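Local atomic coordinates of monosaccharide ABC transporter substrate-binding protein, CUT2 family (Bradyrhizobium sp., PDB entry 4YHS), a protein that probably binds a monosaccharide or related small solute and hands it to an ABC importer of the CUT2 family. Residues V47-L52 with V307-R312; G250-A255 with Y277-V282; D272-Y277 with L290-P295. One frame throughout, in Å; residues are numbered along the deposited sequence.

Contact 1 (V47-L52 with V307-R312)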
loop_
_atom_site.group_PDB
_atom_site.type_symbol
_atom_site.label_atom_id
_atom_site.label_comp_id
_atom_site.label_asym_id
_atom_site.label_seq_id
_atom_site.Cartn_x
_atom_site.Cartn_y
_atom_site.Cartn_z
ATOM N N VAL A 47 -11.384 -1.231 13.568
ATOM C CA VAL A 47 -12.787 -0.947 13.257
ATOM C C VAL A 47 -13.222 -1.552 11.913
ATOM O O VAL A 47 -12.417 -1.698 11.010
ATOM C CB VAL A 47 -13.034 0.568 13.200
ATOM C CG1 VAL A 47 -12.969 1.167 14.583
ATOM C CG2 VAL A 47 -12.023 1.242 12.238
ATOM N N LYS A 48 -14.507 -1.899 11.794
ATOM C CA LYS A 48 -15.102 -2.200 10.483
ATOM C C LYS A 48 -15.401 -0.909 9.754
ATOM O O LYS A 48 -16.052 -0.004 10.325
ATOM C CB LYS A 48 -16.398 -3.005 10.644
ATOM C CG LYS A 48 -16.213 -4.312 11.351
ATOM C CD LYS A 48 -15.587 -5.326 10.425
ATOM C CE LYS A 48 -15.682 -6.731 10.998
ATOM N NZ LYS A 48 -15.255 -7.740 9.993
ATOM N N TYR A 49 -14.951 -0.814 8.503
ATOM C CA TYR A 49 -15.239 0.361 7.704
ATOM C C TYR A 49 -16.521 0.111 6.930
ATOM O O TYR A 49 -16.626 -0.880 6.206
ATOM C CB TYR A 49 -14.113 0.713 6.725
ATOM C CG TYR A 49 -14.368 2.067 6.118
ATOM C CD1 TYR A 49 -15.181 2.210 5.004
ATOM C CD2 TYR A 49 -13.861 3.202 6.696
ATOM C CE1 TYR A 49 -15.466 3.461 4.485
ATOM C CE2 TYR A 49 -14.129 4.459 6.183
ATOM C CZ TYR A 49 -14.927 4.588 5.082
ATOM O OH TYR A 49 -15.204 5.856 4.590
ATOM N N VAL A 50 -17.493 0.995 7.129
ATOM C CA VAL A 50 -18.767 0.946 6.429
ATOM C C VAL A 50 -18.999 2.194 5.592
ATOM O O VAL A 50 -19.136 3.288 6.137
ATOM C CB VAL A 50 -19.929 0.787 7.433
ATOM C CG1 VAL A 50 -21.229 0.642 6.697
ATOM C CG2 VAL A 50 -19.684 -0.421 8.321
ATOM N N PRO A 51 -19.066 2.044 4.269
ATOM C CA PRO A 51 -19.334 3.225 3.447
ATOM C C PRO A 51 -20.824 3.524 3.357
ATOM O O PRO A 51 -21.677 2.756 3.880
ATOM C CB PRO A 51 -18.772 2.812 2.089
ATOM C CG PRO A 51 -19.113 1.359 2.011
ATOM C CD PRO A 51 -18.956 0.834 3.432
ATOM N N LEU A 52 -21.146 4.660 2.737
ATOM C CA LEU A 52 -22.526 5.003 2.428
ATOM C C LEU A 52 -23.097 4.060 1.385
ATOM O O LEU A 52 -22.353 3.514 0.564
ATOM C CB LEU A 52 -22.630 6.443 1.919
ATOM C CG LEU A 52 -22.201 7.568 2.860
ATOM C CD1 LEU A 52 -22.194 8.901 2.115
ATOM C CD2 LEU A 52 -23.093 7.648 4.102
ATOM N N VAL A 307 -12.929 7.952 -1.668
ATOM C CA VAL A 307 -14.137 8.417 -2.319
ATOM C C VAL A 307 -15.273 8.509 -1.307
ATOM O O VAL A 307 -15.972 9.534 -1.246
ATOM C CB VAL A 307 -14.549 7.498 -3.485
ATOM C CG1 VAL A 307 -15.960 7.849 -4.029
ATOM C CG2 VAL A 307 -13.522 7.587 -4.600
ATOM N N ASP A 308 -15.463 7.457 -0.510
ATOM C CA ASP A 308 -16.515 7.479 0.510
ATOM C C ASP A 308 -16.343 8.629 1.499
ATOM O O ASP A 308 -17.300 9.338 1.830
ATOM C CB ASP A 308 -16.560 6.164 1.288
ATOM C CG ASP A 308 -17.752 6.100 2.242
ATOM O OD1 ASP A 308 -18.890 6.245 1.762
ATOM O OD2 ASP A 308 -17.568 5.920 3.468
ATOM N N GLN A 309 -15.115 8.820 1.962
ATOM C CA GLN A 309 -14.803 9.934 2.827
ATOM C C GLN A 309 -15.202 11.292 2.191
ATOM O O GLN A 309 -15.820 12.147 2.843
ATOM C CB GLN A 309 -13.309 9.935 3.149
ATOM C CG GLN A 309 -12.854 8.967 4.256
ATOM C CD GLN A 309 -11.359 8.868 4.314
ATOM O OE1 GLN A 309 -10.689 9.016 3.292
ATOM N NE2 GLN A 309 -10.816 8.676 5.509
ATOM N N ALA A 310 -14.816 11.500 0.934
ATOM C CA ALA A 310 -15.109 12.756 0.254
ATOM C C ALA A 310 -16.605 13.009 0.242
ATOM O O ALA A 310 -17.059 14.105 0.550
ATOM C CB ALA A 310 -14.584 12.753 -1.158
ATOM N N VAL A 311 -17.366 11.984 -0.119
ATOM C CA VAL A 311 -18.823 12.119 -0.228
ATOM C C VAL A 311 -19.416 12.438 1.148
ATOM O O VAL A 311 -20.230 13.353 1.289
ATOM C CB VAL A 311 -19.435 10.836 -0.844
ATOM C CG1 VAL A 311 -20.973 10.865 -0.794
ATOM C CG2 VAL A 311 -18.937 10.685 -2.321
ATOM N N ARG A 312 -18.963 11.733 2.175
ATOM C CA ARG A 312 -19.501 11.956 3.528
ATOM C C ARG A 312 -19.265 13.409 3.977
ATOM O O ARG A 312 -20.162 14.052 4.538
ATOM C CB ARG A 312 -18.878 10.976 4.534
ATOM C CG ARG A 312 -19.384 9.544 4.430
ATOM C CD ARG A 312 -18.543 8.555 5.285
ATOM N NE ARG A 312 -19.188 7.246 5.324
ATOM C CZ ARG A 312 -20.255 6.955 6.065
ATOM N NH1 ARG A 312 -20.805 7.889 6.847
ATOM N NH2 ARG A 312 -20.783 5.724 6.033
#

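Contact 2 (G250-A255 with Y277-V282)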
loop_
_atom_site.group_PDB
_atom_site.type_symbol
_atom_site.label_atom_id
_atom_site.label_comp_id
_atom_site.label_asym_id
_atom_site.label_seq_id
_atom_site.Cartn_x
_atom_site.Cartn_y
_atom_site.Cartn_z
ATOM N N GLY A 250 12.151 -9.470 1.638
ATOM C CA GLY A 250 12.479 -8.096 1.292
ATOM C C GLY A 250 11.457 -7.502 0.344
ATOM O O GLY A 250 10.274 -7.806 0.453
ATOM N N THR A 251 11.888 -6.640 -0.574
ATOM C CA THR A 251 10.916 -6.016 -1.454
ATOM C C THR A 251 10.254 -7.062 -2.351
ATOM O O THR A 251 10.767 -8.182 -2.559
ATOM C CB THR A 251 11.521 -4.937 -2.361
ATOM O OG1 THR A 251 12.295 -5.560 -3.383
ATOM C CG2 THR A 251 12.408 -3.946 -1.560
ATOM N N ALA A 252 9.117 -6.681 -2.914
ATOM C CA ALA A 252 8.440 -7.551 -3.876
ATOM C C ALA A 252 9.353 -7.847 -5.049
ATOM O O ALA A 252 9.380 -8.962 -5.566
ATOM C CB ALA A 252 7.134 -6.902 -4.355
ATOM N N VAL A 253 10.115 -6.847 -5.478
ATOM C CA VAL A 253 11.082 -7.041 -6.553
ATOM C C VAL A 253 12.077 -8.162 -6.197
ATOM O O VAL A 253 12.446 -9.002 -7.034
ATOM C CB VAL A 253 11.840 -5.730 -6.845
ATOM C CG1 VAL A 253 12.935 -5.953 -7.884
ATOM C CG2 VAL A 253 10.842 -4.681 -7.320
ATOM N N THR A 254 12.530 -8.143 -4.948
ATOM C CA THR A 254 13.468 -9.135 -4.436
ATOM C C THR A 254 12.865 -10.547 -4.464
ATOM O O THR A 254 13.484 -11.516 -4.943
ATOM C CB THR A 254 13.863 -8.828 -2.975
ATOM O OG1 THR A 254 14.206 -7.444 -2.818
ATOM C CG2 THR A 254 15.049 -9.671 -2.574
ATOM N N ALA A 255 11.655 -10.663 -3.938
ATOM C CA ALA A 255 10.970 -11.977 -3.873
ATOM C C ALA A 255 10.698 -12.496 -5.277
ATOM O O ALA A 255 10.911 -13.677 -5.544
ATOM C CB ALA A 255 9.694 -11.864 -3.120
ATOM N N TYR A 277 5.464 -6.333 0.768
ATOM C CA TYR A 277 4.332 -5.660 0.118
ATOM C C TYR A 277 3.858 -6.476 -1.109
ATOM O O TYR A 277 4.484 -7.477 -1.507
ATOM C CB TYR A 277 4.694 -4.184 -0.230
ATOM C CG TYR A 277 5.777 -3.939 -1.252
ATOM C CD1 TYR A 277 5.468 -3.819 -2.612
ATOM C CD2 TYR A 277 7.099 -3.775 -0.869
ATOM C CE1 TYR A 277 6.439 -3.583 -3.546
ATOM C CE2 TYR A 277 8.090 -3.556 -1.808
ATOM C CZ TYR A 277 7.759 -3.446 -3.139
ATOM O OH TYR A 277 8.740 -3.232 -4.076
HETATM N N MSE A 278 2.708 -6.088 -1.669
HETATM C CA MSE A 278 2.006 -6.922 -2.648
HETATM C C MSE A 278 2.081 -6.373 -4.065
HETATM O O MSE A 278 1.929 -5.162 -4.269
HETATM C CB MSE A 278 0.529 -7.047 -2.242
HETATM C CG MSE A 278 -0.303 -7.914 -3.152
HETATM SE SE MSE A 278 0.297 -9.803 -3.142
HETATM C CE MSE A 278 0.010 -10.229 -1.261
ATOM N N THR A 279 2.309 -7.281 -5.018
ATOM C CA THR A 279 2.356 -6.978 -6.465
ATOM C C THR A 279 1.725 -8.150 -7.193
ATOM O O THR A 279 1.599 -9.220 -6.608
ATOM C CB THR A 279 3.753 -6.828 -7.003
ATOM O OG1 THR A 279 4.427 -8.076 -6.866
ATOM C CG2 THR A 279 4.532 -5.718 -6.287
ATOM N N PRO A 280 1.351 -7.970 -8.470
ATOM C CA PRO A 280 0.838 -9.142 -9.190
ATOM C C PRO A 280 1.846 -10.307 -9.258
ATOM O O PRO A 280 1.425 -11.467 -9.153
ATOM C CB PRO A 280 0.519 -8.576 -10.583
ATOM C CG PRO A 280 0.154 -7.152 -10.309
ATOM C CD PRO A 280 1.143 -6.728 -9.233
ATOM N N GLY A 281 3.128 -10.011 -9.424
ATOM C CA GLY A 281 4.157 -11.039 -9.491
ATOM C C GLY A 281 4.266 -11.810 -8.178
ATOM O O GLY A 281 4.385 -13.030 -8.159
ATOM N N VAL A 282 4.198 -11.098 -7.058
ATOM C CA VAL A 282 4.215 -11.763 -5.760
ATOM C C VAL A 282 2.950 -12.622 -5.563
ATOM O O VAL A 282 3.020 -13.772 -5.121
ATOM C CB VAL A 282 4.351 -10.749 -4.625
ATOM C CG1 VAL A 282 4.121 -11.413 -3.223
ATOM C CG2 VAL A 282 5.727 -10.086 -4.687
#

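Contact 3 (D272-Y277 with L290-P295)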
loop_
_atom_site.group_PDB
_atom_site.type_symbol
_atom_site.label_atom_id
_atom_site.label_comp_id
_atom_site.label_asym_id
_atom_site.label_seq_id
_atom_site.Cartn_x
_atom_site.Cartn_y
_atom_site.Cartn_z
ATOM N N ASP A 272 12.559 -20.332 1.666
ATOM C CA ASP A 272 11.295 -19.690 1.352
ATOM C C ASP A 272 11.409 -18.188 1.166
ATOM O O ASP A 272 12.270 -17.519 1.766
ATOM C CB ASP A 272 10.274 -19.996 2.441
ATOM C CG ASP A 272 9.727 -21.392 2.321
ATOM O OD1 ASP A 272 9.006 -21.631 1.353
ATOM O OD2 ASP A 272 10.039 -22.242 3.173
ATOM N N LEU A 273 10.537 -17.670 0.308
ATOM C CA LEU A 273 10.583 -16.262 -0.088
ATOM C C LEU A 273 9.427 -15.480 0.501
ATOM O O LEU A 273 8.288 -15.957 0.522
ATOM C CB LEU A 273 10.588 -16.151 -1.602
ATOM C CG LEU A 273 11.598 -17.057 -2.299
ATOM C CD1 LEU A 273 11.449 -16.969 -3.809
ATOM C CD2 LEU A 273 13.024 -16.661 -1.895
ATOM N N LEU A 274 9.710 -14.263 0.958
ATOM C CA LEU A 274 8.648 -13.385 1.421
ATOM C C LEU A 274 8.900 -11.989 0.911
ATOM O O LEU A 274 10.058 -11.601 0.704
ATOM C CB LEU A 274 8.556 -13.390 2.955
ATOM C CG LEU A 274 8.092 -14.636 3.713
ATOM C CD1 LEU A 274 9.252 -15.563 4.044
ATOM C CD2 LEU A 274 7.396 -14.191 4.978
ATOM N N ALA A 275 7.813 -11.246 0.674
ATOM C CA ALA A 275 7.894 -9.826 0.365
ATOM C C ALA A 275 7.182 -9.057 1.485
ATOM O O ALA A 275 6.318 -9.632 2.167
ATOM C CB ALA A 275 7.258 -9.520 -1.005
ATOM N N PHE A 276 7.532 -7.784 1.697
ATOM C CA PHE A 276 6.794 -6.987 2.685
ATOM C C PHE A 276 5.773 -6.054 2.026
ATOM O O PHE A 276 5.203 -5.179 2.689
ATOM C CB PHE A 276 7.728 -6.189 3.627
ATOM C CG PHE A 276 8.587 -5.144 2.962
ATOM C CD1 PHE A 276 8.139 -3.834 2.816
ATOM C CD2 PHE A 276 9.881 -5.452 2.573
ATOM C CE1 PHE A 276 8.960 -2.847 2.240
ATOM C CE2 PHE A 276 10.702 -4.480 2.026
ATOM C CZ PHE A 276 10.242 -3.180 1.849
ATOM N N TYR A 277 5.464 -6.333 0.768
ATOM C CA TYR A 277 4.332 -5.660 0.118
ATOM C C TYR A 277 3.858 -6.476 -1.109
ATOM O O TYR A 277 4.484 -7.477 -1.507
ATOM C CB TYR A 277 4.694 -4.184 -0.230
ATOM C CG TYR A 277 5.777 -3.939 -1.252
ATOM C CD1 TYR A 277 5.468 -3.819 -2.612
ATOM C CD2 TYR A 277 7.099 -3.775 -0.869
ATOM C CE1 TYR A 277 6.439 -3.583 -3.546
ATOM C CE2 TYR A 277 8.090 -3.556 -1.808
ATOM C CZ TYR A 277 7.759 -3.446 -3.139
ATOM O OH TYR A 277 8.740 -3.232 -4.076
ATOM N N LEU A 290 5.617 -20.748 -5.043
ATOM C CA LEU A 290 7.030 -20.361 -5.193
ATOM C C LEU A 290 7.436 -19.239 -4.241
ATOM O O LEU A 290 8.628 -19.085 -3.904
ATOM C CB LEU A 290 7.306 -19.926 -6.638
ATOM C CG LEU A 290 7.063 -20.956 -7.753
ATOM C CD1 LEU A 290 7.411 -20.341 -9.084
ATOM C CD2 LEU A 290 7.901 -22.198 -7.542
ATOM N N ILE A 291 6.459 -18.435 -3.842
ATOM C CA ILE A 291 6.670 -17.397 -2.821
ATOM C C ILE A 291 5.761 -17.739 -1.655
ATOM O O ILE A 291 4.609 -18.141 -1.867
ATOM C CB ILE A 291 6.361 -15.983 -3.355
ATOM C CG1 ILE A 291 7.353 -15.607 -4.468
ATOM C CG2 ILE A 291 6.403 -14.988 -2.231
ATOM C CD1 ILE A 291 7.146 -14.282 -5.091
HETATM N N MSE A 292 6.261 -17.643 -0.426
HETATM C CA MSE A 292 5.480 -18.095 0.722
HETATM C C MSE A 292 4.396 -17.118 1.158
HETATM O O MSE A 292 3.255 -17.525 1.465
HETATM C CB MSE A 292 6.375 -18.365 1.929
HETATM C CG MSE A 292 5.571 -18.714 3.203
HETATM SE SE MSE A 292 6.858 -19.228 4.611
HETATM C CE MSE A 292 6.763 -21.113 4.317
ATOM N N ALA A 293 4.747 -15.842 1.250
ATOM C CA ALA A 293 3.832 -14.869 1.871
ATOM C C ALA A 293 4.212 -13.426 1.602
ATOM O O ALA A 293 5.385 -13.118 1.359
ATOM C CB ALA A 293 3.795 -15.092 3.386
ATOM N N ALA A 294 3.220 -12.539 1.708
ATOM C CA ALA A 294 3.427 -11.094 1.677
ATOM C C ALA A 294 2.186 -10.418 2.281
ATOM O O ALA A 294 1.094 -10.927 2.131
ATOM C CB ALA A 294 3.652 -10.595 0.233
ATOM N N PRO A 295 2.360 -9.262 2.932
ATOM C CA PRO A 295 1.199 -8.506 3.422
ATOM C C PRO A 295 0.480 -7.785 2.290
ATOM O O PRO A 295 1.106 -7.425 1.286
ATOM C CB PRO A 295 1.809 -7.494 4.372
ATOM C CG PRO A 295 3.149 -7.219 3.809
ATOM C CD PRO A 295 3.630 -8.568 3.248
HETATM O O HOH W 1 8.887 -19.530 -1.071
#

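Contact 1 (V47-L52 with V307-R312)
Tyr49 and Asp308 make the shortest polar link, with Tyr49 OH donating to Asp308 OD2 at 2.6 Å. The hydroxyl uses the anti lone pair of OD2, and ring and carboxylate planes stand 84° apart. Asp308 CG lies anti to the backbone N (chi1 -173°), which carries the carboxylate out to Tyr49 and Leu52. From the syn side the same oxygen takes Arg312 NE, one helical turn on, in a salt bridge of 2.8 Å (NE to OD2) that lies in the guanidinium plane but leaves the carboxylate plane. The other oxygen, Asp308 OD1, receives Leu52 N at 2.9 Å in a nearly straight bond (169° at the hydrogen). Arg312 NH2 adds a weak bond to Val50 O at 2.9 Å, while NH1 serves Asp318 O. Around these polar bonds, Pro51 CB lies 3.4 Å from Asp308 CG. Leu52 splits its two methyls: CD2 covers one face of the guanidinium, 3.5 Å from Arg312 CZ, and CD1 meets Val311 CG1 at 3.7 Å. Three donors, one of them cationic, converge on a single buried carboxylate; this would probably keep it ionised, and the bonds tie the loop after strand 43-49 to helix 299-314.

Contact 2 (G250-A255 with Y277-V282)
Thr279, whose methyl CG2 touches Ala252 CB, has its hydroxyl held twice: OG1 accepts from Val282 N at 3.0 Å, close to straight at 165°, and is also hydrogen-bonded to Glu256 OE1 of helix 252-264. The first bond is an N-cap on helix 280-287. Thr251 stands at the matching N-cap position of helix 252-264, and its OG1 donates to Thr254 OG1 at 2.7 Å; Thr254 OG1 is bonded onward to Gln231. Between the two helix starts the contact is apolar and centres on the Ala252 methyl. Its CB lies 3.9 Å from the centroid of the Tyr277 ring, 27° off the normal, a CH-pi contact over the face and nearest CE1. The same CB is tightly packed against Thr279 CG2 and Val282 CG2, each 3.5 Å away. Tyr277 reaches over Ala252 because chi1 of 65° sets CG between backbone N and carbonyl carbon; Ala252 N then sits above the ring, 3.5 Å from CE2, and Thr251 CB approaches obliquely. With an alanine in place of Tyr277, the Ala252 methyl would probably lose its aromatic cover and a gap would open beside Thr251. A bound bis-tris lies about 3 Å from the Tyr277 side chain, consistent with the ligand cleft that periplasmic binding proteins form where strands end and helices start.

Contact 3 (D272-Y277 with L290-P295)
Leu273 and Ala275 supply the backbone bonds to the 290-295 chain: Met292 N, of a selenomethionine, donates to Leu273 O at 2.8 Å, and Ala275 N donates to Ala293 O at 3.1 Å. The strand axes run 11° from parallel, and the one bridge pairs Leu274 with Ala293. CA-H...O contacts supplement it, from Leu274 CA to Ala293 O and from Ala294 CA to Ala275 O, each 3.3 Å. The pairing stops at Pro295, which has no N-H to offer: its CD lies 3.1 Å from Ala275 O, a buried oxygen with no hydrogen-bonding partner. At the other end one water bridges the two chains, accepting from Leu273 N and donating to Leu290 O and Asp272 OD1. Asp272 OD2 pairs with Arg246, while the Met292 chain, extended as far as SE, turns at chi3 (-95°) and so brings its end methyl CE to 3.6 Å from Asp272 CG. Among apolar contacts, Ala275 CB meets Ala294 CB at 4.0 Å, and Leu273 packs loosely beside Ile291 near helix 252-264. Leu274 CD2 rests against Ala293 CB, also at 4.0 Å, and Ala293 touches Tyr174 of helix 164-178. Two near-parallel strands joined through helix 280-287 make a beta-alpha-beta crossover, the repeating unit of the alpha/beta lobes in periplasmic binding proteins.

From the N terminus the chain lays down strand 43-49 and the loop of contact 1, whose partner in helix 299-314 arrives only after 254 intervening residues. Both other contacts fall within that long excursion. Contact 2 begins at 250-255, contact 3 at 272-277; the first closes at 277-282 and the second at 290-295, so the two cross, sharing Tyr277. Their centres are 7 Å apart, and Gly250 probably bonds by backbone to Leu274 and Phe276, joining strands 247-250 and 272-275. Contact 1 lies on the opposite side of the chain's centre, about 29 and 30 Å away centre to centre. Strand 293-296 connects the regions, leading from contact 3 straight into helix 299-314.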